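Local coordinates for initiator protein NS1 (Murine minute virus, PDB 4R94) that nicks viral DNA at the replication origin through its N-terminal nuclease domain and unwinds it as an ATP-driven helicase, activities that initiate and direct parvoviral DNA replication, at residues Phe90-Val94 with Trp153-Leu157. Coordinates in Å, arbitrary orientation, origin at the centre of the assembly. Residue numbers count along the deposited sequence, not the author numbering.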
ATOM      1  N   PHE A  90       5.759   0.653   6.918  1.00 16.40           N
ATOM      2  CA  PHE A  90       5.450   1.086   5.553  1.00 15.76           C
ATOM      3  C   PHE A  90       3.976   1.471   5.409  1.00 17.42           C
ATOM      4  O   PHE A  90       3.649   2.402   4.674  1.00 16.47           O
ATOM      5  CB  PHE A  90       5.808   0.001   4.540  1.00 14.00           C
ATOM      6  CG  PHE A  90       7.271  -0.095   4.227  1.00 15.36           C
ATOM      7  CD1 PHE A  90       8.103   1.026   4.285  1.00 17.61           C
ATOM      8  CD2 PHE A  90       7.821  -1.315   3.852  1.00 18.50           C
ATOM      9  CE1 PHE A  90       9.467   0.922   3.979  1.00 20.67           C
ATOM     10  CE2 PHE A  90       9.168  -1.411   3.530  1.00 19.06           C
ATOM     11  CZ  PHE A  90       9.991  -0.300   3.599  1.00 19.34           C
ATOM     12  N   ASP A  91       3.086   0.780   6.121  1.00 17.53           N
ATOM     13  CA  ASP A  91       1.660   1.134   6.047  1.00 15.85           C
ATOM     14  C   ASP A  91       1.474   2.570   6.505  1.00 17.86           C
ATOM     15  O   ASP A  91       0.791   3.356   5.845  1.00 17.45           O
ATOM     16  CB  ASP A  91       0.807   0.183   6.892  1.00 15.92           C
ATOM     17  CG  ASP A  91      -0.666   0.250   6.533  1.00 17.97           C
ATOM     18  OD1 ASP A  91      -1.004  -0.039   5.364  1.00 18.19           O
ATOM     19  OD2 ASP A  91      -1.478   0.602   7.424  1.00 21.04           O
ATOM     20  N   SER A  92       2.137   2.933   7.602  1.00 16.04           N
ATOM     21  CA  SER A  92       2.033   4.310   8.083  1.00 16.06           C
ATOM     22  C   SER A  92       2.630   5.307   7.089  1.00 16.27           C
ATOM     23  O   SER A  92       2.056   6.370   6.885  1.00 17.73           O
ATOM     24  CB  SER A  92       2.685   4.476   9.486  1.00 15.83           C
ATOM     25  OG  SER A  92       4.107   4.426   9.461  1.00 18.90           O
ATOM     26  N   LEU A  93       3.771   4.975   6.474  1.00 16.44           N
ATOM     27  CA  LEU A  93       4.426   5.887   5.540  1.00 14.93           C
ATOM     28  C   LEU A  93       3.647   6.073   4.233  1.00 16.36           C
ATOM     29  O   LEU A  93       3.565   7.202   3.712  1.00 15.95           O
ATOM     30  CB  LEU A  93       5.848   5.408   5.220  1.00 15.53           C
ATOM     31  CG  LEU A  93       6.832   5.398   6.398  1.00 16.69           C
ATOM     32  CD1 LEU A  93       8.164   4.877   5.890  1.00 20.91           C
ATOM     33  CD2 LEU A  93       6.993   6.783   7.051  1.00 21.04           C
ATOM     34  N   VAL A  94       3.121   4.974   3.695  1.00 16.17           N
ATOM     35  CA  VAL A  94       2.287   5.039   2.504  1.00 15.08           C
ATOM     36  C   VAL A  94       1.095   5.965   2.744  1.00 17.48           C
ATOM     37  O   VAL A  94       0.832   6.887   1.951  1.00 17.38           O
ATOM     38  CB  VAL A  94       1.802   3.642   2.092  1.00 16.18           C
ATOM     39  CG1 VAL A  94       0.746   3.752   0.985  1.00 15.27           C
ATOM     40  CG2 VAL A  94       2.996   2.806   1.598  1.00 17.42           C
ATOM     41  N   TRP A 153       7.133   9.861  -0.831  1.00 17.21           N
ATOM     42  CA  TRP A 153       7.585   8.509  -0.516  1.00 14.70           C
ATOM     43  C   TRP A 153       9.104   8.485  -0.368  1.00 14.41           C
ATOM     44  O   TRP A 153       9.642   7.950   0.613  1.00 17.73           O
ATOM     45  CB  TRP A 153       7.101   7.541  -1.618  1.00 15.42           C
ATOM     46  CG  TRP A 153       7.480   6.088  -1.489  1.00 16.25           C
ATOM     47  CD1 TRP A 153       8.113   5.329  -2.441  1.00 16.52           C
ATOM     48  CD2 TRP A 153       7.177   5.193  -0.405  1.00 16.38           C
ATOM     49  NE1 TRP A 153       8.235   4.023  -2.013  1.00 15.04           N
ATOM     50  CE2 TRP A 153       7.681   3.917  -0.760  1.00 16.51           C
ATOM     51  CE3 TRP A 153       6.542   5.347   0.839  1.00 16.18           C
ATOM     52  CZ2 TRP A 153       7.572   2.805   0.077  1.00 16.05           C
ATOM     53  CZ3 TRP A 153       6.423   4.236   1.665  1.00 16.59           C
ATOM     54  CH2 TRP A 153       6.955   2.991   1.293  1.00 18.18           C
ATOM     55  N   SER A 154       9.800   9.098  -1.320  1.00 15.88           N
ATOM     56  CA  SER A 154      11.260   9.108  -1.269  1.00 16.16           C
ATOM     57  C   SER A 154      11.717   9.898  -0.047  1.00 16.94           C
ATOM     58  O   SER A 154      12.649   9.497   0.650  1.00 18.35           O
ATOM     59  CB  SER A 154      11.852   9.697  -2.550  1.00 19.63           C
ATOM     60  OG  SER A 154      11.431  11.042  -2.747  1.00 24.91           O
ATOM     61  N   ARG A 155      11.028  11.002   0.227  1.00 17.64           N
ATOM     62  CA  ARG A 155      11.352  11.815   1.392  1.00 17.32           C
ATOM     63  C   ARG A 155      11.208  11.045   2.686  1.00 18.07           C
ATOM     64  O   ARG A 155      12.113  11.082   3.537  1.00 18.86           O
ATOM     65  CB  ARG A 155      10.473  13.064   1.431  1.00 18.99           C
ATOM     66  CG  ARG A 155      10.979  14.132   0.491  1.00 20.75           C
ATOM     67  CD  ARG A 155      10.068  15.325   0.457  1.00 21.11           C
ATOM     68  NE  ARG A 155      10.118  16.072   1.714  1.00 21.73           N
ATOM     69  CZ  ARG A 155       9.374  17.141   1.973  1.00 26.52           C
ATOM     70  NH1 ARG A 155       8.531  17.598   1.058  1.00 24.62           N
ATOM     71  NH2 ARG A 155       9.480  17.753   3.145  1.00 25.13           N
ATOM     72  N   TRP A 156      10.079  10.357   2.849  1.00 16.80           N
ATOM     73  CA  TRP A 156       9.848   9.601   4.079  1.00 18.22           C
ATOM     74  C   TRP A 156      10.770   8.397   4.210  1.00 19.76           C
ATOM     75  O   TRP A 156      11.243   8.099   5.304  1.00 18.62           O
ATOM     76  CB  TRP A 156       8.386   9.148   4.167  1.00 20.62           C
ATOM     77  CG  TRP A 156       7.513  10.216   4.711  1.00 18.01           C
ATOM     78  CD1 TRP A 156       6.564  10.929   4.035  1.00 21.62           C
ATOM     79  CD2 TRP A 156       7.556  10.761   6.038  1.00 19.63           C
ATOM     80  NE1 TRP A 156       5.986  11.855   4.869  1.00 26.34           N
ATOM     81  CE2 TRP A 156       6.577  11.773   6.106  1.00 23.82           C
ATOM     82  CE3 TRP A 156       8.311  10.470   7.181  1.00 22.44           C
ATOM     83  CZ2 TRP A 156       6.337  12.506   7.269  1.00 28.91           C
ATOM     84  CZ3 TRP A 156       8.070  11.201   8.341  1.00 24.05           C
ATOM     85  CH2 TRP A 156       7.088  12.202   8.373  1.00 27.04           C
ATOM     86  N   LEU A 157      11.033   7.693   3.108  1.00 17.66           N
ATOM     87  CA  LEU A 157      11.956   6.574   3.173  1.00 18.16           C
ATOM     88  C   LEU A 157      13.336   6.995   3.665  1.00 20.25           C
ATOM     89  O   LEU A 157      13.942   6.314   4.488  1.00 19.61           O
ATOM     90  CB  LEU A 157      12.090   5.893   1.809  1.00 18.46           C
ATOM     91  CG  LEU A 157      10.886   5.063   1.375  1.00 20.08           C
ATOM     92  CD1 LEU A 157      11.131   4.533  -0.028  1.00 18.99           C
ATOM     93  CD2 LEU A 157      10.601   3.889   2.325  1.00 18.35           C
TER
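The buried helix-helix contact between residues 90-94 and 153-157 in the nickase domain of NS1 illustrates how large apolar side chains can bridge helices whose axes stay well apart. The segments belong to helices 81-104 and 142-160, which pack beside the antiparallel sheet of this Rep-type (HUH) nuclease domain; its strands carry the magnesium ligands Glu-119, His-127 and His-129. The side chain of Val-94 is about 13 Å from the bound magnesium, so the contact is near the site but not part of it. The local axes come no closer than 10.5 Å and run at 139°, obliquely antiparallel, so large aromatic and aliphatic side chains bridge the gap. The indole of Trp-153 reaches across: its CZ3 lies 3.8 Å from Leu-93 CB, at the ring edge, and 3.7 Å from Val-94 CG2, while its CH2 is 3.8 Å from Phe-90 CD1. The Phe-90 ring and the six-membered ring of Trp-153 meet obliquely, with centroids 5.7 Å apart and planes at 58°. One turn further along the second helix, Leu-157 CD2 closes on Phe-90 CE1 at 3.6 Å. Leu-93, directed toward the partner helix, touches both indoles: besides the CB contact with Trp-153, its CD2 lies 3.9 Å from Trp-156 CE3. Beyond the pair, Phe-90 stacks on Trp-126. The indole nitrogens find acceptors elsewhere, Trp-153 NE1 at the backbone oxygen of Lys-31 and Trp-156 NE1 at Glu-100, so the attraction across this interface is dispersive and hydrophobic, and its fit depends on side-chain shape rather than on directional bonds.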